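Local coordinates for 2-Keto-3-deoxy-(6-phospho-)gluconate aldolase (Thermoproteus tenax, PDB 2R91), which acts as an aldolase of the dihydrodipicolinate synthetase family, with a closed parallel beta/alpha barrel in each of the four chains of its assembly, at residues Ile68-Ser73 with Ala93-Pro98; Tyr128-Ala133 with Lys153-Ser158; His161-Lys166 with Val188-Val193; Gly177-Val182 with Ala195-Tyr200. One frame throughout, in Å; residues are numbered along the deposited sequence.

Contact 1 of 4, residues Ile68-Ser73 with Ala93-Pro98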
loop_
_atom_site.group_PDB
_atom_site.type_symbol
_atom_site.label_atom_id
_atom_site.label_comp_id
_atom_site.label_asym_id
_atom_site.label_seq_id
_atom_site.Cartn_x
_atom_site.Cartn_y
_atom_site.Cartn_z
ATOM N N ILE A 68 -22.533 -9.532 -21.633
ATOM C CA ILE A 68 -21.270 -8.837 -21.877
ATOM C C ILE A 68 -20.155 -9.844 -21.631
ATOM O O ILE A 68 -20.175 -10.556 -20.626
ATOM C CB ILE A 68 -21.086 -7.617 -20.919
ATOM C CG1 ILE A 68 -22.192 -6.579 -21.146
ATOM C CG2 ILE A 68 -19.666 -7.004 -21.034
ATOM C CD1 ILE A 68 -22.183 -5.401 -20.060
ATOM N N VAL A 69 -19.183 -9.915 -22.539
ATOM C CA VAL A 69 -18.098 -10.879 -22.416
ATOM C C VAL A 69 -16.776 -10.174 -22.064
ATOM O O VAL A 69 -16.363 -9.211 -22.732
ATOM C CB VAL A 69 -17.930 -11.755 -23.724
ATOM C CG1 VAL A 69 -16.838 -12.805 -23.549
ATOM C CG2 VAL A 69 -19.262 -12.433 -24.098
ATOM N N GLN A 70 -16.145 -10.659 -20.996
ATOM C CA GLN A 70 -14.817 -10.231 -20.527
ATOM C C GLN A 70 -13.764 -10.923 -21.400
ATOM O O GLN A 70 -13.714 -12.143 -21.419
ATOM C CB GLN A 70 -14.576 -10.692 -19.062
ATOM C CG GLN A 70 -13.004 -10.974 -18.732
ATOM C CD GLN A 70 -12.566 -9.670 -18.679
ATOM O OE1 GLN A 70 -11.495 -9.250 -19.099
ATOM N NE2 GLN A 70 -13.579 -8.884 -18.323
ATOM N N VAL A 71 -12.905 -10.159 -22.067
ATOM C CA VAL A 71 -12.021 -10.758 -23.094
ATOM C C VAL A 71 -10.497 -10.742 -22.809
ATOM O O VAL A 71 -9.699 -11.222 -23.633
ATOM C CB VAL A 71 -12.309 -10.118 -24.482
ATOM C CG1 VAL A 71 -13.782 -10.290 -24.864
ATOM C CG2 VAL A 71 -11.876 -8.626 -24.509
ATOM N N ALA A 72 -10.073 -10.217 -21.656
ATOM C CA ALA A 72 -8.646 -9.989 -21.463
ATOM C C ALA A 72 -7.813 -11.267 -21.609
ATOM O O ALA A 72 -8.208 -12.337 -21.173
ATOM C CB ALA A 72 -8.354 -9.384 -20.099
ATOM N N SER A 73 -6.635 -11.110 -22.184
ATOM C CA SER A 73 -5.645 -12.183 -22.221
ATOM C C SER A 73 -4.283 -11.546 -22.176
ATOM O O SER A 73 -4.100 -10.457 -22.706
ATOM C CB SER A 73 -5.770 -12.989 -23.515
ATOM O OG SER A 73 -4.752 -13.977 -23.548
ATOM N N ALA A 93 -21.992 -6.182 -25.535
ATOM C CA ALA A 93 -20.765 -5.420 -25.328
ATOM C C ALA A 93 -19.634 -6.396 -25.010
ATOM O O ALA A 93 -19.893 -7.542 -24.669
ATOM C CB ALA A 93 -20.935 -4.399 -24.158
ATOM N N VAL A 94 -18.393 -5.947 -25.122
ATOM C CA VAL A 94 -17.282 -6.717 -24.532
ATOM C C VAL A 94 -16.615 -5.851 -23.470
ATOM O O VAL A 94 -16.721 -4.631 -23.528
ATOM C CB VAL A 94 -16.219 -7.119 -25.575
ATOM C CG1 VAL A 94 -16.820 -8.170 -26.568
ATOM C CG2 VAL A 94 -15.706 -5.893 -26.320
ATOM N N ALA A 95 -15.929 -6.479 -22.511
ATOM C CA ALA A 95 -15.209 -5.738 -21.480
ATOM C C ALA A 95 -13.803 -6.284 -21.410
ATOM O O ALA A 95 -13.568 -7.427 -21.796
ATOM C CB ALA A 95 -15.900 -5.890 -20.121
ATOM N N SER A 96 -12.868 -5.494 -20.901
ATOM C CA SER A 96 -11.536 -6.027 -20.600
ATOM C C SER A 96 -10.933 -5.422 -19.342
ATOM O O SER A 96 -11.004 -4.206 -19.123
ATOM C CB SER A 96 -10.537 -5.829 -21.780
ATOM O OG SER A 96 -9.336 -6.543 -21.506
ATOM N N LEU A 97 -10.339 -6.282 -18.523
ATOM C CA LEU A 97 -9.346 -5.853 -17.560
ATOM C C LEU A 97 -8.268 -5.119 -18.337
ATOM O O LEU A 97 -8.023 -5.435 -19.512
ATOM C CB LEU A 97 -8.714 -7.080 -16.894
ATOM C CG LEU A 97 -9.626 -7.955 -16.017
ATOM C CD1 LEU A 97 -9.009 -9.328 -15.731
ATOM C CD2 LEU A 97 -9.927 -7.245 -14.668
ATOM N N PRO A 98 -7.572 -4.168 -17.669
ATOM C CA PRO A 98 -6.312 -3.693 -18.219
ATOM C C PRO A 98 -5.298 -4.850 -18.181
ATOM O O PRO A 98 -5.444 -5.772 -17.396
ATOM C CB PRO A 98 -5.847 -2.635 -17.198
ATOM C CG PRO A 98 -7.105 -2.267 -16.363
ATOM C CD PRO A 98 -7.903 -3.558 -16.360
#

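Contact 2 of 4, residues Tyr128-Ala133 with Lys153-Ser158. With SO4 (sulfate ion), chain E.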
loop_
_atom_site.group_PDB
_atom_site.type_symbol
_atom_site.label_atom_id
_atom_site.label_comp_id
_atom_site.label_asym_id
_atom_site.label_seq_id
_atom_site.Cartn_x
_atom_site.Cartn_y
_atom_site.Cartn_z
ATOM N N TYR A 128 -13.040 -2.824 -17.580
ATOM C CA TYR A 128 -13.291 -3.577 -16.357
ATOM C C TYR A 128 -12.080 -3.335 -15.462
ATOM O O TYR A 128 -10.998 -3.918 -15.659
ATOM C CB TYR A 128 -13.505 -5.077 -16.666
ATOM C CG TYR A 128 -13.579 -6.033 -15.472
ATOM C CD1 TYR A 128 -14.014 -5.605 -14.194
ATOM C CD2 TYR A 128 -13.261 -7.372 -15.635
ATOM C CE1 TYR A 128 -14.066 -6.508 -13.118
ATOM C CE2 TYR A 128 -13.310 -8.271 -14.586
ATOM C CZ TYR A 128 -13.726 -7.852 -13.333
ATOM O OH TYR A 128 -13.761 -8.792 -12.334
ATOM N N ASN A 129 -12.274 -2.444 -14.489
ATOM C CA ASN A 129 -11.219 -1.968 -13.619
ATOM C C ASN A 129 -11.313 -2.714 -12.281
ATOM O O ASN A 129 -12.400 -2.868 -11.726
ATOM C CB ASN A 129 -11.383 -0.437 -13.448
ATOM C CG ASN A 129 -10.189 0.231 -12.763
ATOM O OD1 ASN A 129 -10.326 0.833 -11.683
ATOM N ND2 ASN A 129 -9.045 0.174 -13.398
ATOM N N TYR A 130 -10.187 -3.234 -11.791
ATOM C CA TYR A 130 -10.172 -4.023 -10.574
ATOM C C TYR A 130 -8.763 -3.938 -10.004
ATOM O O TYR A 130 -7.978 -4.897 -10.077
ATOM C CB TYR A 130 -10.570 -5.483 -10.864
ATOM C CG TYR A 130 -10.860 -6.335 -9.646
ATOM C CD1 TYR A 130 -10.513 -5.909 -8.354
ATOM C CD2 TYR A 130 -11.456 -7.581 -9.786
ATOM C CE1 TYR A 130 -10.758 -6.719 -7.239
ATOM C CE2 TYR A 130 -11.732 -8.373 -8.684
ATOM C CZ TYR A 130 -11.364 -7.944 -7.425
ATOM O OH TYR A 130 -11.644 -8.723 -6.346
ATOM N N PRO A 131 -8.410 -2.761 -9.467
ATOM C CA PRO A 131 -6.995 -2.549 -9.085
ATOM C C PRO A 131 -6.393 -3.541 -8.108
ATOM O O PRO A 131 -5.217 -3.883 -8.268
ATOM C CB PRO A 131 -6.958 -1.116 -8.524
ATOM C CG PRO A 131 -8.221 -0.469 -9.016
ATOM C CD PRO A 131 -9.243 -1.555 -9.304
ATOM N N ALA A 132 -7.165 -4.030 -7.136
ATOM C CA ALA A 132 -6.637 -5.032 -6.195
ATOM C C ALA A 132 -6.166 -6.340 -6.876
ATOM O O ALA A 132 -5.260 -7.003 -6.376
ATOM C CB ALA A 132 -7.666 -5.375 -5.116
ATOM N N ALA A 133 -6.836 -6.728 -7.968
ATOM C CA ALA A 133 -6.495 -7.971 -8.668
ATOM C C ALA A 133 -5.487 -7.671 -9.788
ATOM O O ALA A 133 -4.504 -8.386 -9.956
ATOM C CB ALA A 133 -7.781 -8.628 -9.240
ATOM N N LYS A 153 -16.880 -1.094 -15.539
ATOM C CA LYS A 153 -17.208 -1.870 -14.350
ATOM C C LYS A 153 -16.045 -1.665 -13.423
ATOM O O LYS A 153 -14.931 -2.025 -13.773
ATOM C CB LYS A 153 -17.355 -3.361 -14.641
ATOM C CG LYS A 153 -17.424 -4.243 -13.321
ATOM C CD LYS A 153 -17.302 -5.748 -13.648
ATOM C CE LYS A 153 -17.387 -6.762 -12.455
ATOM N NZ LYS A 153 -17.200 -6.249 -11.045
ATOM N N ASP A 154 -16.297 -1.057 -12.256
ATOM C CA ASP A 154 -15.230 -0.695 -11.325
ATOM C C ASP A 154 -15.413 -1.542 -10.069
ATOM O O ASP A 154 -16.320 -1.298 -9.245
ATOM C CB ASP A 154 -15.290 0.817 -11.039
ATOM C CG ASP A 154 -14.037 1.359 -10.309
ATOM O OD1 ASP A 154 -12.947 0.774 -10.438
ATOM O OD2 ASP A 154 -14.161 2.386 -9.580
ATOM N N THR A 155 -14.610 -2.597 -9.958
ATOM C CA THR A 155 -14.676 -3.474 -8.786
ATOM C C THR A 155 -13.717 -2.841 -7.796
ATOM O O THR A 155 -12.515 -3.028 -7.868
ATOM C CB THR A 155 -14.339 -4.970 -9.092
ATOM O OG1 THR A 155 -15.359 -5.499 -9.951
ATOM C CG2 THR A 155 -14.379 -5.798 -7.800
ATOM N N ASN A 156 -14.281 -2.046 -6.887
ATOM C CA ASN A 156 -13.511 -1.042 -6.165
ATOM C C ASN A 156 -14.276 -0.618 -4.908
ATOM O O ASN A 156 -15.477 -0.334 -5.001
ATOM C CB ASN A 156 -13.352 0.173 -7.087
ATOM C CG ASN A 156 -12.205 1.082 -6.677
ATOM O OD1 ASN A 156 -12.011 1.386 -5.490
ATOM N ND2 ASN A 156 -11.410 1.488 -7.659
ATOM N N GLU A 157 -13.599 -0.561 -3.757
ATOM C CA GLU A 157 -14.240 -0.112 -2.511
ATOM C C GLU A 157 -14.468 1.400 -2.483
ATOM O O GLU A 157 -15.257 1.892 -1.674
ATOM C CB GLU A 157 -13.422 -0.514 -1.271
ATOM C CG GLU A 157 -13.301 -2.019 -1.022
ATOM C CD GLU A 157 -14.619 -2.738 -0.687
ATOM O OE1 GLU A 157 -15.551 -2.152 -0.039
ATOM O OE2 GLU A 157 -14.699 -3.931 -1.057
ATOM N N SER A 158 -13.776 2.138 -3.350
ATOM C CA SER A 158 -13.951 3.591 -3.377
ATOM C C SER A 158 -15.121 4.031 -4.303
ATOM O O SER A 158 -14.983 4.066 -5.523
ATOM C CB SER A 158 -12.638 4.263 -3.760
ATOM O OG SER A 158 -12.843 5.628 -4.058
HETATM S S SO4 E . -16.135 -9.519 -10.204
HETATM O O1 SO4 E . -15.292 -8.323 -10.468
HETATM O O2 SO4 E . -17.442 -8.959 -9.783
HETATM O O3 SO4 E . -16.213 -10.527 -11.247
HETATM O O4 SO4 E . -15.602 -10.325 -9.077
HETATM O O HOH W 1 -10.005 -3.223 -6.344
#

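Contact 3 of 4, residues His161-Lys166 with Val188-Val193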
loop_
_atom_site.group_PDB
_atom_site.type_symbol
_atom_site.label_atom_id
_atom_site.label_comp_id
_atom_site.label_asym_id
_atom_site.label_seq_id
_atom_site.Cartn_x
_atom_site.Cartn_y
_atom_site.Cartn_z
ATOM N N HIS A 161 -14.275 6.884 -6.642
ATOM C CA HIS A 161 -13.482 6.486 -7.826
ATOM C C HIS A 161 -14.464 6.083 -8.943
ATOM O O HIS A 161 -14.336 6.499 -10.110
ATOM C CB HIS A 161 -12.545 5.328 -7.398
ATOM C CG HIS A 161 -11.567 4.913 -8.457
ATOM N ND1 HIS A 161 -11.911 4.062 -9.487
ATOM C CD2 HIS A 161 -10.266 5.243 -8.654
ATOM C CE1 HIS A 161 -10.858 3.877 -10.275
ATOM N NE2 HIS A 161 -9.844 4.575 -9.792
ATOM N N THR A 162 -15.482 5.303 -8.585
ATOM C CA THR A 162 -16.484 4.857 -9.566
ATOM C C THR A 162 -17.315 6.014 -10.112
ATOM O O THR A 162 -17.515 6.142 -11.341
ATOM C CB THR A 162 -17.401 3.771 -8.983
ATOM O OG1 THR A 162 -16.604 2.738 -8.421
ATOM C CG2 THR A 162 -18.318 3.152 -10.066
ATOM N N LEU A 163 -17.803 6.869 -9.203
ATOM C CA LEU A 163 -18.578 8.035 -9.602
ATOM C C LEU A 163 -17.788 8.913 -10.564
ATOM O O LEU A 163 -18.343 9.499 -11.473
ATOM C CB LEU A 163 -19.004 8.859 -8.350
ATOM C CG LEU A 163 -20.270 8.345 -7.646
ATOM C CD1 LEU A 163 -20.363 8.863 -6.193
ATOM C CD2 LEU A 163 -21.527 8.738 -8.445
ATOM N N ALA A 164 -16.488 9.023 -10.357
ATOM C CA ALA A 164 -15.672 9.849 -11.230
ATOM C C ALA A 164 -15.780 9.443 -12.715
ATOM O O ALA A 164 -15.650 10.297 -13.590
ATOM C CB ALA A 164 -14.212 9.851 -10.765
ATOM N N TYR A 165 -16.051 8.166 -13.015
ATOM C CA TYR A 165 -16.241 7.782 -14.436
ATOM C C TYR A 165 -17.476 8.424 -15.035
ATOM O O TYR A 165 -17.494 8.794 -16.203
ATOM C CB TYR A 165 -16.330 6.262 -14.625
ATOM C CG TYR A 165 -15.086 5.502 -14.241
ATOM C CD1 TYR A 165 -13.979 5.451 -15.103
ATOM C CD2 TYR A 165 -15.028 4.794 -13.051
ATOM C CE1 TYR A 165 -12.852 4.741 -14.780
ATOM C CE2 TYR A 165 -13.895 4.071 -12.712
ATOM C CZ TYR A 165 -12.806 4.053 -13.590
ATOM O OH TYR A 165 -11.686 3.350 -13.250
ATOM N N LYS A 166 -18.526 8.544 -14.232
ATOM C CA LYS A 166 -19.736 9.224 -14.665
ATOM C C LYS A 166 -19.452 10.711 -14.924
ATOM O O LYS A 166 -20.029 11.322 -15.799
ATOM C CB LYS A 166 -20.788 9.073 -13.567
ATOM C CG LYS A 166 -22.186 9.055 -14.038
ATOM C CD LYS A 166 -22.693 7.623 -14.015
ATOM C CE LYS A 166 -23.614 7.387 -15.216
ATOM N NZ LYS A 166 -24.886 7.989 -14.900
ATOM N N VAL A 188 -26.819 6.340 -5.269
ATOM C CA VAL A 188 -26.202 7.447 -5.986
ATOM C C VAL A 188 -26.536 7.397 -7.475
ATOM O O VAL A 188 -26.052 8.228 -8.252
ATOM C CB VAL A 188 -24.657 7.570 -5.767
ATOM C CG1 VAL A 188 -24.312 7.781 -4.282
ATOM C CG2 VAL A 188 -23.888 6.352 -6.377
ATOM N N ARG A 189 -27.382 6.453 -7.858
ATOM C CA ARG A 189 -27.789 6.283 -9.265
ATOM C C ARG A 189 -26.631 6.072 -10.248
ATOM O O ARG A 189 -26.515 6.760 -11.284
ATOM C CB ARG A 189 -28.743 7.417 -9.744
ATOM C CG ARG A 189 -29.949 7.551 -8.828
ATOM C CD ARG A 189 -31.130 8.255 -9.481
ATOM N NE ARG A 189 -32.300 8.182 -8.599
ATOM C CZ ARG A 189 -33.368 8.986 -8.678
ATOM N NH1 ARG A 189 -33.430 9.940 -9.615
ATOM N NH2 ARG A 189 -34.377 8.832 -7.820
ATOM N N LEU A 190 -25.762 5.123 -9.910
ATOM C CA LEU A 190 -24.883 4.543 -10.920
ATOM C C LEU A 190 -25.817 3.845 -11.912
ATOM O O LEU A 190 -27.003 3.670 -11.632
ATOM C CB LEU A 190 -23.917 3.539 -10.278
ATOM C CG LEU A 190 -22.838 4.164 -9.372
ATOM C CD1 LEU A 190 -21.880 3.058 -9.001
ATOM C CD2 LEU A 190 -22.108 5.294 -10.117
ATOM N N ASP A 191 -25.296 3.415 -13.062
ATOM C CA ASP A 191 -26.156 2.710 -14.003
ATOM C C ASP A 191 -26.522 1.318 -13.518
ATOM O O ASP A 191 -27.435 0.699 -14.032
ATOM C CB ASP A 191 -25.481 2.670 -15.349
ATOM C CG ASP A 191 -25.328 4.039 -15.903
ATOM O OD1 ASP A 191 -26.336 4.571 -16.394
ATOM O OD2 ASP A 191 -24.243 4.621 -15.773
ATOM N N GLY A 192 -25.788 0.805 -12.532
ATOM C CA GLY A 192 -26.101 -0.503 -12.018
ATOM C C GLY A 192 -24.984 -1.051 -11.157
ATOM O O GLY A 192 -24.011 -0.333 -10.796
ATOM N N VAL A 193 -25.137 -2.312 -10.803
ATOM C CA VAL A 193 -24.127 -3.037 -10.037
ATOM C C VAL A 193 -23.714 -4.271 -10.816
ATOM O O VAL A 193 -24.530 -4.851 -11.526
ATOM C CB VAL A 193 -24.664 -3.479 -8.623
ATOM C CG1 VAL A 193 -25.058 -2.225 -7.790
ATOM C CG2 VAL A 193 -25.891 -4.422 -8.727
HETATM O O HOH W 2 -27.753 7.662 -14.033
#

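Contact 4 of 4, residues Gly177-Val182 with Ala195-Tyr200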
loop_
_atom_site.group_PDB
_atom_site.type_symbol
_atom_site.label_atom_id
_atom_site.label_comp_id
_atom_site.label_asym_id
_atom_site.label_seq_id
_atom_site.Cartn_x
_atom_site.Cartn_y
_atom_site.Cartn_z
ATOM N N GLY A 177 -18.598 -2.816 -8.767
ATOM C CA GLY A 177 -18.542 -4.287 -8.654
ATOM C C GLY A 177 -18.360 -4.824 -7.233
ATOM O O GLY A 177 -18.224 -6.033 -7.024
ATOM N N SER A 178 -18.378 -3.939 -6.241
ATOM C CA SER A 178 -18.196 -4.352 -4.843
ATOM C C SER A 178 -19.539 -4.772 -4.206
ATOM O O SER A 178 -20.515 -4.021 -4.263
ATOM C CB SER A 178 -17.494 -3.243 -4.039
ATOM O OG SER A 178 -17.467 -3.593 -2.648
ATOM N N ASP A 179 -19.607 -5.989 -3.677
ATOM C CA ASP A 179 -20.826 -6.452 -2.977
ATOM C C ASP A 179 -21.211 -5.531 -1.800
ATOM O O ASP A 179 -22.388 -5.412 -1.446
ATOM C CB ASP A 179 -20.603 -7.842 -2.430
ATOM C CG ASP A 179 -20.610 -8.906 -3.530
ATOM O OD1 ASP A 179 -21.673 -9.158 -4.109
ATOM O OD2 ASP A 179 -19.545 -9.439 -3.815
ATOM N N SER A 180 -20.208 -4.896 -1.198
ATOM C CA SER A 180 -20.474 -4.021 -0.041
ATOM C C SER A 180 -21.077 -2.683 -0.460
ATOM O O SER A 180 -21.491 -1.885 0.405
ATOM C CB SER A 180 -19.168 -3.799 0.703
ATOM O OG SER A 180 -18.378 -2.925 -0.091
ATOM N N LEU A 181 -21.124 -2.410 -1.767
ATOM C CA LEU A 181 -21.628 -1.126 -2.296
ATOM C C LEU A 181 -22.897 -1.211 -3.172
ATOM O O LEU A 181 -23.211 -0.265 -3.907
ATOM C CB LEU A 181 -20.528 -0.347 -3.047
ATOM C CG LEU A 181 -19.340 0.159 -2.218
ATOM C CD1 LEU A 181 -18.213 0.725 -3.097
ATOM C CD2 LEU A 181 -19.854 1.226 -1.181
ATOM N N VAL A 182 -23.626 -2.321 -3.110
ATOM C CA VAL A 182 -24.855 -2.450 -3.919
ATOM C C VAL A 182 -25.897 -1.375 -3.571
ATOM O O VAL A 182 -26.392 -0.638 -4.423
ATOM C CB VAL A 182 -25.463 -3.853 -3.774
ATOM C CG1 VAL A 182 -26.853 -3.919 -4.422
ATOM C CG2 VAL A 182 -24.503 -4.923 -4.442
ATOM N N ALA A 195 -22.261 -7.212 -9.078
ATOM C CA ALA A 195 -21.806 -7.837 -7.845
ATOM C C ALA A 195 -21.854 -9.369 -7.896
ATOM O O ALA A 195 -22.835 -9.970 -8.358
ATOM C CB ALA A 195 -22.647 -7.272 -6.637
ATOM N N SER A 196 -20.820 -10.006 -7.349
ATOM C CA SER A 196 -20.726 -11.474 -7.299
ATOM C C SER A 196 -21.927 -12.143 -6.644
ATOM O O SER A 196 -22.306 -13.255 -7.020
ATOM C CB SER A 196 -19.439 -11.884 -6.568
ATOM O OG SER A 196 -19.546 -11.601 -5.163
ATOM N N SER A 197 -22.546 -11.467 -5.666
ATOM C CA SER A 197 -23.719 -12.030 -4.990
ATOM C C SER A 197 -24.971 -12.162 -5.881
ATOM O O SER A 197 -25.945 -12.810 -5.484
ATOM C CB SER A 197 -24.095 -11.197 -3.741
ATOM O OG SER A 197 -24.353 -9.862 -4.105
ATOM N N ALA A 198 -24.975 -11.554 -7.064
ATOM C CA ALA A 198 -26.067 -11.854 -8.006
ATOM C C ALA A 198 -26.089 -13.335 -8.393
ATOM O O ALA A 198 -27.100 -13.827 -8.881
ATOM C CB ALA A 198 -26.018 -10.958 -9.243
ATOM N N ASN A 199 -24.984 -14.041 -8.180
ATOM C CA ASN A 199 -24.998 -15.486 -8.378
ATOM C C ASN A 199 -25.872 -16.227 -7.381
ATOM O O ASN A 199 -26.586 -17.146 -7.752
ATOM C CB ASN A 199 -23.590 -16.084 -8.308
ATOM C CG ASN A 199 -22.791 -15.775 -9.541
ATOM O OD1 ASN A 199 -23.006 -16.392 -10.589
ATOM N ND2 ASN A 199 -21.910 -14.782 -9.448
ATOM N N TYR A 200 -25.749 -15.874 -6.096
ATOM C CA TYR A 200 -26.390 -16.679 -5.046
ATOM C C TYR A 200 -27.610 -16.036 -4.415
ATOM O O TYR A 200 -28.455 -16.750 -3.897
ATOM C CB TYR A 200 -25.382 -17.114 -3.971
ATOM C CG TYR A 200 -24.477 -16.015 -3.406
ATOM C CD1 TYR A 200 -24.865 -15.258 -2.300
ATOM C CD2 TYR A 200 -23.194 -15.806 -3.927
ATOM C CE1 TYR A 200 -24.004 -14.272 -1.760
ATOM C CE2 TYR A 200 -22.338 -14.841 -3.405
ATOM C CZ TYR A 200 -22.749 -14.086 -2.305
ATOM O OH TYR A 200 -21.902 -13.126 -1.789
HETATM O O HOH W 3 -18.440 -8.544 -6.446
#

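Contact 1 of 4, residues Ile68-Ser73 with Ala93-Pro98
The flat group of this contact is the carboxamide of Gln-70. Leu-97 N meets its OE1 in the amide plane, on a lone pair, at 3.2 Å and nearly straight (165° at the hydrogen). Ala-72 N reaches the same oxygen from above the plane, 3.1 Å from Gln-70 OE1. Two backbone donors, one from each segment, therefore grip OE1 and fix the rotation of the amide. The chain bends at chi2 (74°), which carries the amide across to the neighbouring strand. At its other corner, Gln-70 NE2 lies by the Ala-95 carbonyl, 3.8 Å from Ala-95 O.

Upstream the two strands run parallel, with Ile-68, Val-69 and Gln-70 paired to Ala-93, Val-94 and Ala-95. Val-69 bonds through both its N and its O to strand 93-96, straddling Val-94: its N donates to Ala-93 O, and its O accepts from Ala-95 N at 2.8 Å. Val-71 N donates to Ala-95 O almost along the C=O axis, also at 2.8 Å. On the face that carries Gln-70, Ile-68 CG2 packs 4.0 Å from Ala-95 CB. Just past the end of strand 67-70, Val-71 crosses Val-94 obliquely, with CG1 4.1 Å from Val-94 CB. Ala-72 CB touches Ser-96 OG, which bonds to Tyr-113 of helix 107-120.

Strand 67-70, helix 76-88 and strand 93-96 form one beta-alpha-beta crossover unit of a TIM barrel.

Contact 2 of 4, residues Tyr128-Ala133 with Lys153-Ser158
Lys-153 leaves its strand with CG anti to the backbone N (chi1 169°) and runs alongside the Tyr-128 ring, both side chains pointing the same way. Its CB and CG pass CD1 of that ring. Lys-153 CD comes closest, 3.3 Å from Tyr-128 CD1, and CE lies by Tyr-128 CE1. The extended chain turns only at chi4, which brings NZ to the sulfate. Lys-153 NZ bonds to sulfate O1 at 2.9 Å and also to O2, but it is modelled too near Thr-155 OG1, so its place is less sure. The very short bond from Tyr-128 OH to sulfate O1, 2.5 Å, does not depend on it. Tyr-128 OH also bonds to Thr-41 and the sulfate to Thr-42. The ion probably comes from the crystallisation liquor.

Thr-155 divides its branches. OG1 faces the sulfate. Thr-155 CG2 makes a CH-pi contact over the Tyr-130 ring, 3.6 Å from its centroid. Ala-133 CB covers the opposite face, 3.7 Å above the Tyr-130 plane, so the ring is sandwiched.

The backbones are tied in parallel: Asn-129 N donates to Lys-153 O at 2.8 Å, and Thr-155 N to Asn-129 O at 2.8 Å. Strands 125-129 and 149-154 are neighbours in the barrel. Helix 131-134 follows the first, and helix 159-168 follows the second and meets Asp-154 through Thr-162 and His-161.

Contact 3 of 4, residues His161-Lys166 with Val188-Val193
This contact lies in the outer layer of the TIM barrel. Helix 159-168 packs against the turn that leads from helix 182-187 into strand 192-193. The turn is a Schellman motif, with Arg-189 at positive phi (56°) ending the helix.

Apolar contacts involve Thr-162 and Leu-163 of helix 159-168. Leu-163 CD2 is the shared methyl: it lies 3.9 Å from Val-188 CG2 and 3.9 Å from Leu-190 CD2. The two leucines cross at about a right angle. Leu-190 uses its other branch on Thr-162, with CD1 3.7 Å from Thr-162 CG2. That methyl is anti to the backbone N, which leaves Thr-162 OG1 turned to Asp-154 and Asn-176, both hydrogen-bond partners. One leucine thus fits both branches against successive residues of the helix.

Charged contacts lie further along the helix. Lys-166 bends at chi2, chi3 and chi4 and forms a long salt bridge, NZ to Asp-191 OD2 at 3.5 Å. That oxygen is crowded in the model, so its place is less sure. Asp-191 OD2 also accepts from Val-174 N of strand 173-176. Arg-189 leads away and forms a salt bridge with Glu-218 of the third subunit.

A single water completes the polar link: it donates to Arg-189 O at 3.1 Å and takes a weak bond from Lys-166 NZ at 3.0 Å.

Contact 4 of 4, residues Gly177-Val182 with Ala195-Tyr200
Two loops at the C-terminal end of the barrel strands meet here, the end where TIM barrels carry their active sites. One follows strand 173-176, the other strand 192-193. The side chain of Ser-196 is about 5 Å from the bound sulfate.

The carboxylate of Asp-179 carries the contact. With CG anti to its own carbonyl carbon (chi1 -74°), it reaches across to the start of 196-199, which has helical backbone angles. OD1 is gripped twice by Ser-197. The backbone N uses the syn lone pair at 2.9 Å from Asp-179 OD1, and Ser-197 OG uses the anti lone pair at 2.8 Å. Asp-179 OD2 accepts from Ser-196 OG on its syn lone pair, at a short 2.5 Å. Both serine hydroxyls sit in the crowded position between backbone N and carbonyl carbon. The carboxylate is buried, yet donors serve both of its oxygens, which would favour its ionised form. Ser-196 OG also bonds to Tyr-239 OH of helix 239-251, and Asp-179 packs on the same tyrosine.

Ala-195 CB points toward the other loop and meets Val-182 CG2 at 3.7 Å, beside Asp-179 OD1. Further on, Asn-199 ND2 donates back to Ser-196 O at 2.9 Å. The Tyr-200 ring places one face over Ser-197 CA, offset toward the rim.

A water bridges the two loops: it accepts a hydrogen bond from Ser-196 N (2.9 Å) and donates to Asp-179 OD2 and to Gly-177 O, the latter at 2.6 Å.

How the contacts relate
Contact 2 touches all three of the others. Its centre is about 14 Å from that of contact 1, 12 Å from contact 3 and 13 Å from contact 4. Each junction has a probable hydrogen bond: Ser-96 O to Tyr-128 N at 2.9 Å, Asp-154 OD2 to Thr-162 OG1 at 2.7 Å, and Asp-154 O to Gly-177 N at 2.8 Å. Contacts 1 and 2 therefore follow one another round the barrel wall. Contact 2 holds the sulfate, and contact 4 borders the same pocket. Contact 3 is on the outer layer and meets contact 4 through Val-193 CG1 and Val-182 CA, 3.9 Å apart; their segments alternate along the chain.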